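Local coordinates for protein dehydroascorbate reductase (Chlamydomonas reinhardtii, PDB 5XFT) that probably reduces L-dehydroascorbate to L-ascorbate, using two molecules of glutathione, and belongs to the glutathione S-transferase superfamily, at residues A[21-26]-A[73-78]; A[26-31]-A[198-203]; A[109-114]-A[209-214]; A[157-162]-A[185-190]. One frame throughout, in Å; residues are numbered along the deposited sequence.

Interactions 1 and 2 both use helix 22-33 and share R26: interaction 1 sets the start of that helix against helix 75-85 within the thioredoxin-like domain, and interaction 2 ties its next turn to the chain leaving helix 195-199. Their centres are about 11 Å apart. Interaction 4 joins two helices of the C-terminal helical domain, its centre about 12 Å from that of interaction 2; P160 touches helix 22-33, so the three contacts run from one domain into the other. Interaction 3 lies apart, about 20 to 22 Å from the others between centres, where helices 103-112 and 204-212 end. Along the chain, interaction 1 closes first, and interaction 4 falls between the two segments of interaction 2 and between those of interaction 3.

Interaction 1 (A[21-26]-A[73-78]); sequences CPFCHR and PDSDVI
The side chain of R26 lies across the first turn of helix 75-85, with its CD methylene 3.5 Å from S75 OG and its guanidinium reaching on toward D76. CG stands anti to the backbone N (chi1 158°), and a bend at chi3 brings NH1 round to the serine hydroxyl. NH1 of R26 donates to S75 OG at 3.2 Å; the N-H...O angle is 150° and the hydroxyl sits slightly tilted from the guanidinium plane. The same NH1 of R26 makes a long salt bridge to D76 OD2, 3.9 Å away at the guanidinium edge. Carboxylate and guanidinium planes are steeply inclined to each other, 75° apart, so the two do not pair flat through two bonds. The carbonyl O of S75 covers one guanidinium face.

S75 also leans on F23. Its OG approaches the edge of the phenyl ring, 4.0 Å from F23 CD1, and its CB rests 3.8 Å from F23 O. P61 touches both of these side chains, and S157 of helix 153-173 touches R26.

Each helix is capped by the residue just before it. C21 SG accepts from C24 N at 3.5 Å, while D74 OD2, met from above its carboxylate plane, accepts from D76 N at 3.0 Å. Two capped helix starts side by side, one carrying a CxxC sequence of thioredoxin type, fit the thioredoxin-like domain of glutathione transferases, in which these helix starts generally border the glutathione site.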
loop_
_atom_site.group_PDB
_atom_site.type_symbol
_atom_site.label_atom_id
_atom_site.label_comp_id
_atom_site.label_asym_id
_atom_site.label_seq_id
_atom_site.Cartn_x
_atom_site.Cartn_y
_atom_site.Cartn_z
ATOM N N CYS A 21 3.460 5.777 4.035
ATOM C CA CYS A 21 3.129 4.498 4.666
ATOM C C CYS A 21 2.321 3.611 3.725
ATOM O O CYS A 21 1.242 4.020 3.273
ATOM C CB CYS A 21 2.351 4.702 5.959
ATOM S SG CYS A 21 1.833 3.138 6.717
ATOM N N PRO A 22 2.794 2.404 3.408
ATOM C CA PRO A 22 2.070 1.565 2.437
ATOM C C PRO A 22 0.769 0.988 2.973
ATOM O O PRO A 22 -0.108 0.641 2.169
ATOM C CB PRO A 22 3.081 0.455 2.113
ATOM C CG PRO A 22 3.939 0.362 3.337
ATOM C CD PRO A 22 4.049 1.778 3.863
ATOM N N PHE A 23 0.610 0.880 4.296
ATOM C CA PHE A 23 -0.632 0.355 4.858
ATOM C C PHE A 23 -1.726 1.420 4.873
ATOM O O PHE A 23 -2.875 1.156 4.481
ATOM C CB PHE A 23 -0.360 -0.205 6.254
ATOM C CG PHE A 23 0.736 -1.228 6.273
ATOM C CD1 PHE A 23 0.450 -2.564 6.067
ATOM C CD2 PHE A 23 2.059 -0.852 6.458
ATOM C CE1 PHE A 23 1.462 -3.517 6.059
ATOM C CE2 PHE A 23 3.076 -1.799 6.451
ATOM C CZ PHE A 23 2.774 -3.133 6.252
ATOM N N CYS A 24 -1.378 2.635 5.319
ATOM C CA CYS A 24 -2.220 3.796 5.049
ATOM C C CYS A 24 -2.563 3.868 3.574
ATOM O O CYS A 24 -3.725 4.078 3.202
ATOM C CB CYS A 24 -1.508 5.084 5.453
ATOM S SG CYS A 24 -1.025 5.237 7.164
ATOM N N HIS A 25 -1.554 3.701 2.716
ATOM C CA HIS A 25 -1.798 3.725 1.280
ATOM C C HIS A 25 -2.847 2.693 0.886
ATOM O O HIS A 25 -3.697 2.960 0.029
ATOM C CB HIS A 25 -0.489 3.494 0.522
ATOM C CG HIS A 25 -0.537 3.916 -0.913
ATOM N ND1 HIS A 25 0.501 3.690 -1.789
ATOM C CD2 HIS A 25 -1.495 4.556 -1.624
ATOM C CE1 HIS A 25 0.184 4.166 -2.981
ATOM N NE2 HIS A 25 -1.023 4.695 -2.909
ATOM N N ARG A 26 -2.822 1.519 1.519
ATOM C CA ARG A 26 -3.789 0.479 1.179
ATOM C C ARG A 26 -5.202 0.898 1.567
ATOM O O ARG A 26 -6.147 0.755 0.776
ATOM C CB ARG A 26 -3.412 -0.843 1.855
ATOM C CG ARG A 26 -4.605 -1.793 2.008
ATOM C CD ARG A 26 -4.340 -2.934 3.009
ATOM N NE ARG A 26 -5.060 -4.140 2.631
ATOM C CZ ARG A 26 -5.131 -5.207 3.420
ATOM N NH1 ARG A 26 -4.511 -5.192 4.596
ATOM N NH2 ARG A 26 -5.789 -6.297 3.051
ATOM N N PRO A 73 -8.122 0.608 14.262
ATOM C CA PRO A 73 -6.815 0.497 13.604
ATOM C C PRO A 73 -6.692 -0.763 12.768
ATOM O O PRO A 73 -7.672 -1.498 12.617
ATOM C CB PRO A 73 -5.840 0.480 14.786
ATOM C CG PRO A 73 -6.615 -0.143 15.895
ATOM C CD PRO A 73 -8.083 0.142 15.658
ATOM N N ASP A 74 -5.488 -1.010 12.235
ATOM C CA ASP A 74 -5.150 -2.182 11.424
ATOM C C ASP A 74 -5.788 -2.094 10.041
ATOM O O ASP A 74 -7.014 -2.187 9.907
ATOM C CB ASP A 74 -5.567 -3.480 12.135
ATOM C CG ASP A 74 -4.928 -4.720 11.528
ATOM O OD1 ASP A 74 -4.868 -5.749 12.234
ATOM O OD2 ASP A 74 -4.482 -4.671 10.362
ATOM N N SER A 75 -4.962 -1.943 9.002
ATOM C CA SER A 75 -5.497 -1.823 7.646
ATOM C C SER A 75 -6.302 -3.051 7.237
ATOM O O SER A 75 -7.219 -2.940 6.416
ATOM C CB SER A 75 -4.367 -1.573 6.641
ATOM O OG SER A 75 -3.577 -2.729 6.432
ATOM N N ASP A 76 -5.981 -4.221 7.791
ATOM C CA ASP A 76 -6.715 -5.433 7.433
ATOM C C ASP A 76 -8.136 -5.390 7.986
ATOM O O ASP A 76 -9.118 -5.560 7.243
ATOM C CB ASP A 76 -5.969 -6.667 7.949
ATOM C CG ASP A 76 -5.913 -7.787 6.926
ATOM O OD1 ASP A 76 -6.953 -8.079 6.299
ATOM O OD2 ASP A 76 -4.825 -8.378 6.751
ATOM N N VAL A 77 -8.257 -5.159 9.298
ATOM C CA VAL A 77 -9.562 -4.964 9.927
ATOM C C VAL A 77 -10.348 -3.888 9.194
ATOM O O VAL A 77 -11.548 -4.044 8.925
ATOM C CB VAL A 77 -9.385 -4.608 11.415
ATOM C CG1 VAL A 77 -10.740 -4.407 12.068
ATOM C CG2 VAL A 77 -8.587 -5.687 12.133
ATOM N N ILE A 78 -9.677 -2.793 8.831
ATOM C CA ILE A 78 -10.359 -1.678 8.187
ATOM C C ILE A 78 -10.916 -2.092 6.828
ATOM O O ILE A 78 -12.081 -1.828 6.523
ATOM C CB ILE A 78 -9.418 -0.467 8.067
ATOM C CG1 ILE A 78 -9.181 0.155 9.440
ATOM C CG2 ILE A 78 -9.990 0.554 7.094
ATOM C CD1 ILE A 78 -7.983 1.076 9.484
#

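Interaction 2 (A[26-31]-A[198-203]); sequences RVLLAY and QHVDYG
No ring face or edge takes part where L28 and L29 meet V200; the flat groups stand beside these aliphatic chains. The Y31 ring has V27 O at its edge, in plane, and the Y202 ring packs edge-to-face with H25, its OH also hydrogen-bonded to H25 ND1.

The contact itself is made by the two methyl branches of V200, each meeting a different leucine on consecutive positions of helix 22-33. It packs this helix of the thioredoxin-like N-terminal domain against the chain after helix 195-199, which returns from the C-terminal helical part. V200 CG1 rests against L28 CB at 4.1 Å. V200 CG2 takes the CD2 methyl of L29 at 3.7 Å, the two side chains crossing at a slant. The valine torsion explains the split: CG1 lies anti to its carbonyl carbon (chi1 -68°), which leaves CG2 between backbone N and carbonyl carbon, facing L29. All three residues are buried, and Y38 of strand 38-43 touches both L28 and V200.

Beyond V200 the chain is held by an Asx turn: D201 OD1 accepts from G203 N at 2.9 Å, from the anti side, tilted 28° out of the carboxylate plane, and is also hydrogen-bonded to Y163 OH. Positive phi at G203 suits a glycine.

The wholly aliphatic leucine-valine contact rests on shape and exclusion of water; D201 and Y202, by contrast, give this chain directed hydrogen bonds.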
loop_
_atom_site.group_PDB
_atom_site.type_symbol
_atom_site.label_atom_id
_atom_site.label_comp_id
_atom_site.label_asym_id
_atom_site.label_seq_id
_atom_site.Cartn_x
_atom_site.Cartn_y
_atom_site.Cartn_z
ATOM N N ARG A 26 -2.822 1.519 1.519
ATOM C CA ARG A 26 -3.789 0.479 1.179
ATOM C C ARG A 26 -5.202 0.898 1.567
ATOM O O ARG A 26 -6.147 0.755 0.776
ATOM C CB ARG A 26 -3.412 -0.843 1.855
ATOM C CG ARG A 26 -4.605 -1.793 2.008
ATOM C CD ARG A 26 -4.340 -2.934 3.009
ATOM N NE ARG A 26 -5.060 -4.140 2.631
ATOM C CZ ARG A 26 -5.131 -5.207 3.420
ATOM N NH1 ARG A 26 -4.511 -5.192 4.596
ATOM N NH2 ARG A 26 -5.789 -6.297 3.051
ATOM N N VAL A 27 -5.370 1.441 2.775
ATOM C CA VAL A 27 -6.697 1.913 3.170
ATOM C C VAL A 27 -7.185 3.016 2.233
ATOM O O VAL A 27 -8.333 2.994 1.766
ATOM C CB VAL A 27 -6.679 2.372 4.636
ATOM C CG1 VAL A 27 -7.972 3.085 4.984
ATOM C CG2 VAL A 27 -6.465 1.175 5.536
ATOM N N LEU A 28 -6.315 3.985 1.926
ATOM C CA LEU A 28 -6.683 5.090 1.042
ATOM C C LEU A 28 -7.104 4.594 -0.334
ATOM O O LEU A 28 -8.111 5.053 -0.892
ATOM C CB LEU A 28 -5.514 6.062 0.906
ATOM C CG LEU A 28 -5.018 6.761 2.163
ATOM C CD1 LEU A 28 -3.793 7.566 1.832
ATOM C CD2 LEU A 28 -6.107 7.641 2.694
ATOM N N LEU A 29 -6.322 3.679 -0.914
ATOM C CA LEU A 29 -6.702 3.105 -2.202
ATOM C C LEU A 29 -8.029 2.367 -2.105
ATOM O O LEU A 29 -8.837 2.406 -3.037
ATOM C CB LEU A 29 -5.606 2.173 -2.721
ATOM C CG LEU A 29 -4.312 2.819 -3.222
ATOM C CD1 LEU A 29 -3.279 1.792 -3.563
ATOM C CD2 LEU A 29 -4.596 3.684 -4.423
ATOM N N ALA A 30 -8.282 1.697 -0.977
ATOM C CA ALA A 30 -9.572 1.035 -0.797
ATOM C C ALA A 30 -10.723 2.037 -0.829
ATOM O O ALA A 30 -11.746 1.796 -1.477
ATOM C CB ALA A 30 -9.581 0.250 0.511
ATOM N N TYR A 31 -10.574 3.171 -0.137
ATOM C CA TYR A 31 -11.633 4.180 -0.145
ATOM C C TYR A 31 -11.816 4.794 -1.530
ATOM O O TYR A 31 -12.948 5.049 -1.957
ATOM C CB TYR A 31 -11.330 5.264 0.890
ATOM C CG TYR A 31 -11.874 4.941 2.256
ATOM C CD1 TYR A 31 -11.244 4.013 3.075
ATOM C CD2 TYR A 31 -13.025 5.554 2.724
ATOM C CE1 TYR A 31 -11.748 3.701 4.321
ATOM C CE2 TYR A 31 -13.538 5.253 3.969
ATOM C CZ TYR A 31 -12.899 4.326 4.765
ATOM O OH TYR A 31 -13.414 4.028 6.009
ATOM N N GLN A 198 -3.767 8.260 -8.650
ATOM C CA GLN A 198 -3.274 9.631 -8.720
ATOM C C GLN A 198 -3.714 10.455 -7.521
ATOM O O GLN A 198 -3.007 11.384 -7.113
ATOM C CB GLN A 198 -3.756 10.300 -10.007
ATOM C CG GLN A 198 -3.156 9.734 -11.274
ATOM C CD GLN A 198 -3.762 10.341 -12.525
ATOM O OE1 GLN A 198 -4.653 11.190 -12.453
ATOM N NE2 GLN A 198 -3.283 9.905 -13.683
ATOM N N HIS A 199 -4.878 10.144 -6.952
ATOM C CA HIS A 199 -5.389 10.976 -5.870
ATOM C C HIS A 199 -4.528 10.870 -4.622
ATOM O O HIS A 199 -4.452 11.824 -3.841
ATOM C CB HIS A 199 -6.837 10.601 -5.564
ATOM C CG HIS A 199 -7.787 10.948 -6.666
ATOM N ND1 HIS A 199 -7.399 11.654 -7.784
ATOM C CD2 HIS A 199 -9.107 10.689 -6.823
ATOM C CE1 HIS A 199 -8.439 11.816 -8.582
ATOM N NE2 HIS A 199 -9.488 11.242 -8.022
ATOM N N VAL A 200 -3.857 9.738 -4.426
ATOM C CA VAL A 200 -3.175 9.479 -3.164
ATOM C C VAL A 200 -1.737 9.044 -3.412
ATOM O O VAL A 200 -1.164 8.289 -2.622
ATOM C CB VAL A 200 -3.950 8.430 -2.343
ATOM C CG1 VAL A 200 -5.286 9.006 -1.880
ATOM C CG2 VAL A 200 -4.187 7.167 -3.167
ATOM N N ASP A 201 -1.139 9.524 -4.502
ATOM C CA ASP A 201 0.269 9.259 -4.792
ATOM C C ASP A 201 1.129 10.231 -3.992
ATOM O O ASP A 201 1.107 11.441 -4.244
ATOM C CB ASP A 201 0.544 9.385 -6.289
ATOM C CG ASP A 201 1.922 8.862 -6.687
ATOM O OD1 ASP A 201 2.814 8.761 -5.816
ATOM O OD2 ASP A 201 2.118 8.560 -7.885
ATOM N N TYR A 202 1.892 9.705 -3.030
ATOM C CA TYR A 202 2.763 10.544 -2.215
ATOM C C TYR A 202 4.102 10.843 -2.885
ATOM O O TYR A 202 4.774 11.800 -2.487
ATOM C CB TYR A 202 2.996 9.894 -0.845
ATOM C CG TYR A 202 3.041 8.384 -0.878
ATOM C CD1 TYR A 202 4.211 7.712 -1.211
ATOM C CD2 TYR A 202 1.914 7.628 -0.577
ATOM C CE1 TYR A 202 4.258 6.326 -1.243
ATOM C CE2 TYR A 202 1.952 6.245 -0.600
ATOM C CZ TYR A 202 3.128 5.599 -0.937
ATOM O OH TYR A 202 3.178 4.224 -0.971
ATOM N N GLY A 203 4.510 10.056 -3.878
ATOM C CA GLY A 203 5.708 10.365 -4.630
ATOM C C GLY A 203 6.924 9.577 -4.159
ATOM O O GLY A 203 6.956 9.006 -3.066
#

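Interaction 3 (A[109-114]-A[209-214]); sequences AILIGP and AGWERH
L111 sets its CD1 methyl over one face of the W211 indole, a CH-pi contact between two helix ends in the all-helical part of the glutathione transferase fold. L111 CD1 lies 4.1 Å from the centroid of the six-membered ring of W211, 24° off the ring normal, and 3.8 Å from W211 CD2. I112 comes to the same indole at its edge instead, I112 CD1 to W211 CZ3 being 4.2 Å. Both side chains cross W211 at about a right angle, and the I112 torsion, with CG1 between backbone N and carbonyl carbon (chi1 64°), points that branch to the ring.

In the next shell, W211 NE1 is hydrogen-bonded to H164 ND1 of helix 153-173, which fixes the turn of the indole, and the F107 ring packs edge-to-face with it. A168 and L169 of the same helix 153-173 touch L111. Replacing W211 with an alanine would probably leave the L111 methyl facing a gap and H164 without its indole N-H partner.

At the outer end, the CG2 methyl of I112 lies 4.0 Å from the carbonyl O of H214, whose backbone N is hydrogen-bonded to W211 O at 2.8 Å.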
loop_
_atom_site.group_PDB
_atom_site.type_symbol
_atom_site.label_atom_id
_atom_site.label_comp_id
_atom_site.label_asym_id
_atom_site.label_seq_id
_atom_site.Cartn_x
_atom_site.Cartn_y
_atom_site.Cartn_z
ATOM N N ALA A 109 14.067 -6.964 3.985
ATOM C CA ALA A 109 15.275 -7.663 4.404
ATOM C C ALA A 109 16.437 -7.360 3.471
ATOM O O ALA A 109 17.602 -7.421 3.881
ATOM C CB ALA A 109 15.020 -9.170 4.469
ATOM N N ILE A 110 16.136 -7.042 2.213
ATOM C CA ILE A 110 17.167 -6.605 1.284
ATOM C C ILE A 110 17.661 -5.216 1.663
ATOM O O ILE A 110 18.871 -4.962 1.706
ATOM C CB ILE A 110 16.631 -6.642 -0.158
ATOM C CG1 ILE A 110 16.416 -8.088 -0.611
ATOM C CG2 ILE A 110 17.565 -5.879 -1.105
ATOM C CD1 ILE A 110 15.646 -8.199 -1.887
ATOM N N LEU A 111 16.737 -4.298 1.963
ATOM C CA LEU A 111 17.168 -2.927 2.232
ATOM C C LEU A 111 17.945 -2.818 3.539
ATOM O O LEU A 111 18.969 -2.128 3.595
ATOM C CB LEU A 111 15.976 -1.974 2.250
ATOM C CG LEU A 111 15.502 -1.428 0.898
ATOM C CD1 LEU A 111 14.504 -0.290 1.103
ATOM C CD2 LEU A 111 16.673 -0.974 0.035
ATOM N N ILE A 112 17.481 -3.476 4.601
ATOM C CA ILE A 112 17.981 -3.176 5.940
ATOM C C ILE A 112 18.377 -4.435 6.702
ATOM O O ILE A 112 18.420 -4.432 7.937
ATOM C CB ILE A 112 16.939 -2.367 6.739
ATOM C CG1 ILE A 112 15.669 -3.180 6.965
ATOM C CG2 ILE A 112 16.577 -1.080 6.022
ATOM C CD1 ILE A 112 14.589 -2.406 7.698
ATOM N N GLY A 113 18.696 -5.506 5.984
ATOM C CA GLY A 113 19.041 -6.757 6.619
ATOM C C GLY A 113 20.532 -7.030 6.653
ATOM O O GLY A 113 21.344 -6.267 6.121
ATOM N N PRO A 114 20.918 -8.128 7.301
ATOM C CA PRO A 114 22.326 -8.539 7.289
ATOM C C PRO A 114 22.773 -8.955 5.895
ATOM O O PRO A 114 22.006 -9.517 5.113
ATOM C CB PRO A 114 22.359 -9.728 8.258
ATOM C CG PRO A 114 21.141 -9.568 9.112
ATOM C CD PRO A 114 20.109 -8.936 8.229
ATOM N N ALA A 209 12.758 9.177 1.555
ATOM C CA ALA A 209 12.918 9.773 2.875
ATOM C C ALA A 209 12.402 8.844 3.963
ATOM O O ALA A 209 13.004 8.744 5.039
ATOM C CB ALA A 209 12.197 11.120 2.933
ATOM N N GLY A 210 11.281 8.166 3.708
ATOM C CA GLY A 210 10.785 7.203 4.673
ATOM C C GLY A 210 11.809 6.132 4.986
ATOM O O GLY A 210 12.027 5.790 6.150
ATOM N N TRP A 211 12.475 5.611 3.955
ATOM C CA TRP A 211 13.406 4.510 4.175
ATOM C C TRP A 211 14.779 4.977 4.657
ATOM O O TRP A 211 15.446 4.244 5.398
ATOM C CB TRP A 211 13.529 3.686 2.897
ATOM C CG TRP A 211 12.358 2.787 2.715
ATOM C CD1 TRP A 211 11.283 2.977 1.890
ATOM C CD2 TRP A 211 12.121 1.563 3.411
ATOM N NE1 TRP A 211 10.399 1.924 2.015
ATOM C CE2 TRP A 211 10.890 1.046 2.948
ATOM C CE3 TRP A 211 12.835 0.846 4.378
ATOM C CZ2 TRP A 211 10.361 -0.153 3.420
ATOM C CZ3 TRP A 211 12.312 -0.347 4.841
ATOM C CH2 TRP A 211 11.085 -0.836 4.361
ATOM N N GLU A 212 15.210 6.180 4.261
ATOM C CA GLU A 212 16.435 6.767 4.800
ATOM C C GLU A 212 16.398 6.840 6.317
ATOM O O GLU A 212 17.443 6.734 6.969
ATOM C CB GLU A 212 16.652 8.163 4.214
ATOM C CG GLU A 212 17.530 8.185 2.978
ATOM C CD GLU A 212 17.446 9.497 2.221
ATOM O OE1 GLU A 212 18.247 9.683 1.279
ATOM O OE2 GLU A 212 16.578 10.334 2.557
ATOM N N ARG A 213 15.203 7.012 6.894
ATOM C CA ARG A 213 15.006 6.944 8.338
ATOM C C ARG A 213 15.522 5.641 8.941
ATOM O O ARG A 213 15.634 5.553 10.166
ATOM C CB ARG A 213 13.511 7.132 8.659
ATOM C CG ARG A 213 13.156 7.582 10.077
ATOM C CD ARG A 213 11.631 7.728 10.229
ATOM N NE ARG A 213 11.235 7.838 11.631
ATOM C CZ ARG A 213 10.273 7.104 12.192
ATOM N NH1 ARG A 213 9.602 6.216 11.469
ATOM N NH2 ARG A 213 9.968 7.248 13.474
ATOM N N HIS A 214 15.852 4.633 8.120
ATOM C CA HIS A 214 16.397 3.373 8.616
ATOM C C HIS A 214 17.616 2.872 7.853
ATOM O O HIS A 214 18.168 1.832 8.228
ATOM C CB HIS A 214 15.315 2.284 8.605
ATOM C CG HIS A 214 14.058 2.695 9.302
ATOM N ND1 HIS A 214 14.013 2.962 10.653
ATOM C CD2 HIS A 214 12.809 2.922 8.831
ATOM C CE1 HIS A 214 12.785 3.320 10.988
ATOM N NE2 HIS A 214 12.036 3.305 9.900
#

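Interaction 4 (A[157-162]-A[185-190]); sequences SLAPKL and HKYLAA
Y187 and L162 both swing away from their own backbone N, with CG anti to it (chi1 -178° and -180°), and this extends each side chain into the interface between helices 182-193 and 153-173, both of the glutathione transferase C-terminal domain. There the CD2 methyl of L162 comes to the edge of the tyrosine ring, in its plane, 3.7 Å from Y187 CD2 and 3.9 Å from Y187 CE2. The same L162 methyl also reaches L188, whose CG lies 4.1 Å away, so one leucine branch meets neighbouring residues of the facing helix.

Further along, the tyrosine hydroxyl passes close to A159, with Y187 OH 3.6 Å from A159 CB. Its polar end is satisfied by D155, one turn earlier on helix 153-173, through a hydrogen bond to OD1. The buried ring is thus held by the hydrogen bond at its hydroxyl and by F146, packed edge-to-face with it. Without the phenol of Y187, as with an alanine here, D155 is likely to lose its hydroxyl partner and a gap to open beside L162 and A159.

The segment axes cross steeply, at -102°, and come no nearer than 11.5 Å, a spacing bridged by the long tyrosine and leucine side chains. Helix 118-138 contributes L129 against L162 and L136 against Y187, while P160, where helix 153-173 is kinked, touches P22, H25 and L29 of helix 22-33 in the thioredoxin-like domain.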
loop_
_atom_site.group_PDB
_atom_site.type_symbol
_atom_site.label_atom_id
_atom_site.label_comp_id
_atom_site.label_asym_id
_atom_site.label_seq_id
_atom_site.Cartn_x
_atom_site.Cartn_y
_atom_site.Cartn_z
ATOM N N SER A 157 -3.619 -3.911 -1.463
ATOM C CA SER A 157 -2.584 -4.372 -0.543
ATOM C C SER A 157 -1.201 -4.412 -1.193
ATOM O O SER A 157 -0.201 -4.061 -0.554
ATOM C CB SER A 157 -2.941 -5.752 0.001
ATOM O OG SER A 157 -1.888 -6.250 0.807
ATOM N N LEU A 158 -1.118 -4.840 -2.450
ATOM C CA LEU A 158 0.165 -5.162 -3.061
ATOM C C LEU A 158 0.755 -4.020 -3.862
ATOM O O LEU A 158 1.983 -3.905 -3.944
ATOM C CB LEU A 158 0.031 -6.380 -3.979
ATOM C CG LEU A 158 -0.058 -7.757 -3.330
ATOM C CD1 LEU A 158 0.003 -8.826 -4.404
ATOM C CD2 LEU A 158 1.060 -7.951 -2.311
ATOM N N ALA A 159 -0.078 -3.189 -4.478
ATOM C CA ALA A 159 0.456 -2.088 -5.275
ATOM C C ALA A 159 1.309 -1.116 -4.459
ATOM O O ALA A 159 2.374 -0.713 -4.958
ATOM C CB ALA A 159 -0.693 -1.366 -5.987
ATOM N N PRO A 160 0.939 -0.708 -3.237
ATOM C CA PRO A 160 1.871 0.126 -2.459
ATOM C C PRO A 160 3.180 -0.575 -2.137
ATOM O O PRO A 160 4.248 0.045 -2.237
ATOM C CB PRO A 160 1.069 0.449 -1.191
ATOM C CG PRO A 160 -0.355 0.343 -1.618
ATOM C CD PRO A 160 -0.375 -0.807 -2.574
ATOM N N LYS A 161 3.130 -1.855 -1.752
ATOM C CA LYS A 161 4.364 -2.586 -1.470
ATOM C C LYS A 161 5.260 -2.662 -2.703
ATOM O O LYS A 161 6.478 -2.482 -2.605
ATOM C CB LYS A 161 4.043 -3.983 -0.950
ATOM C CG LYS A 161 3.105 -3.983 0.234
ATOM C CD LYS A 161 2.887 -5.379 0.787
ATOM C CE LYS A 161 1.810 -5.372 1.861
ATOM N NZ LYS A 161 1.618 -6.716 2.483
ATOM N N LEU A 162 4.674 -2.907 -3.875
ATOM C CA LEU A 162 5.469 -2.951 -5.098
ATOM C C LEU A 162 6.047 -1.579 -5.425
ATOM O O LEU A 162 7.192 -1.474 -5.887
ATOM C CB LEU A 162 4.613 -3.471 -6.253
ATOM C CG LEU A 162 5.275 -3.597 -7.622
ATOM C CD1 LEU A 162 6.320 -4.694 -7.617
ATOM C CD2 LEU A 162 4.223 -3.857 -8.685
ATOM N N HIS A 185 5.369 -4.585 -15.392
ATOM C CA HIS A 185 5.616 -3.244 -15.912
ATOM C C HIS A 185 4.322 -2.607 -16.397
ATOM O O HIS A 185 4.035 -1.441 -16.084
ATOM C CB HIS A 185 6.662 -3.286 -17.029
ATOM C CG HIS A 185 8.037 -3.626 -16.552
ATOM N ND1 HIS A 185 8.904 -2.681 -16.046
ATOM C CD2 HIS A 185 8.698 -4.806 -16.500
ATOM C CE1 HIS A 185 10.037 -3.265 -15.701
ATOM N NE2 HIS A 185 9.939 -4.556 -15.966
ATOM N N LYS A 186 3.511 -3.360 -17.150
ATOM C CA LYS A 186 2.223 -2.795 -17.544
ATOM C C LYS A 186 1.284 -2.650 -16.356
ATOM O O LYS A 186 0.409 -1.780 -16.385
ATOM C CB LYS A 186 1.562 -3.621 -18.655
ATOM C CG LYS A 186 1.852 -5.100 -18.622
ATOM C CD LYS A 186 1.351 -5.808 -19.879
ATOM C CE LYS A 186 2.116 -5.389 -21.136
ATOM N NZ LYS A 186 1.500 -5.942 -22.382
ATOM N N TYR A 187 1.452 -3.464 -15.311
ATOM C CA TYR A 187 0.712 -3.237 -14.072
ATOM C C TYR A 187 1.047 -1.870 -13.491
ATOM O O TYR A 187 0.150 -1.087 -13.155
ATOM C CB TYR A 187 1.022 -4.350 -13.073
ATOM C CG TYR A 187 0.291 -4.275 -11.744
ATOM C CD1 TYR A 187 -1.092 -4.368 -11.673
ATOM C CD2 TYR A 187 0.994 -4.162 -10.557
ATOM C CE1 TYR A 187 -1.752 -4.322 -10.454
ATOM C CE2 TYR A 187 0.347 -4.113 -9.336
ATOM C CZ TYR A 187 -1.024 -4.194 -9.285
ATOM O OH TYR A 187 -1.659 -4.145 -8.055
ATOM N N LEU A 188 2.342 -1.552 -13.395
ATOM C CA LEU A 188 2.736 -0.248 -12.872
ATOM C C LEU A 188 2.203 0.882 -13.746
ATOM O O LEU A 188 1.644 1.857 -13.232
ATOM C CB LEU A 188 4.257 -0.172 -12.733
ATOM C CG LEU A 188 4.777 -0.875 -11.474
ATOM C CD1 LEU A 188 6.173 -1.432 -11.691
ATOM C CD2 LEU A 188 4.745 0.061 -10.273
ATOM N N ALA A 189 2.348 0.767 -15.071
ATOM C CA ALA A 189 1.811 1.806 -15.950
ATOM C C ALA A 189 0.304 1.968 -15.763
ATOM O O ALA A 189 -0.211 3.095 -15.712
ATOM C CB ALA A 189 2.140 1.485 -17.407
ATOM N N ALA A 190 -0.415 0.851 -15.643
ATOM C CA ALA A 190 -1.860 0.900 -15.448
ATOM C C ALA A 190 -2.219 1.609 -14.149
ATOM O O ALA A 190 -3.119 2.457 -14.122
ATOM C CB ALA A 190 -2.441 -0.516 -15.468
#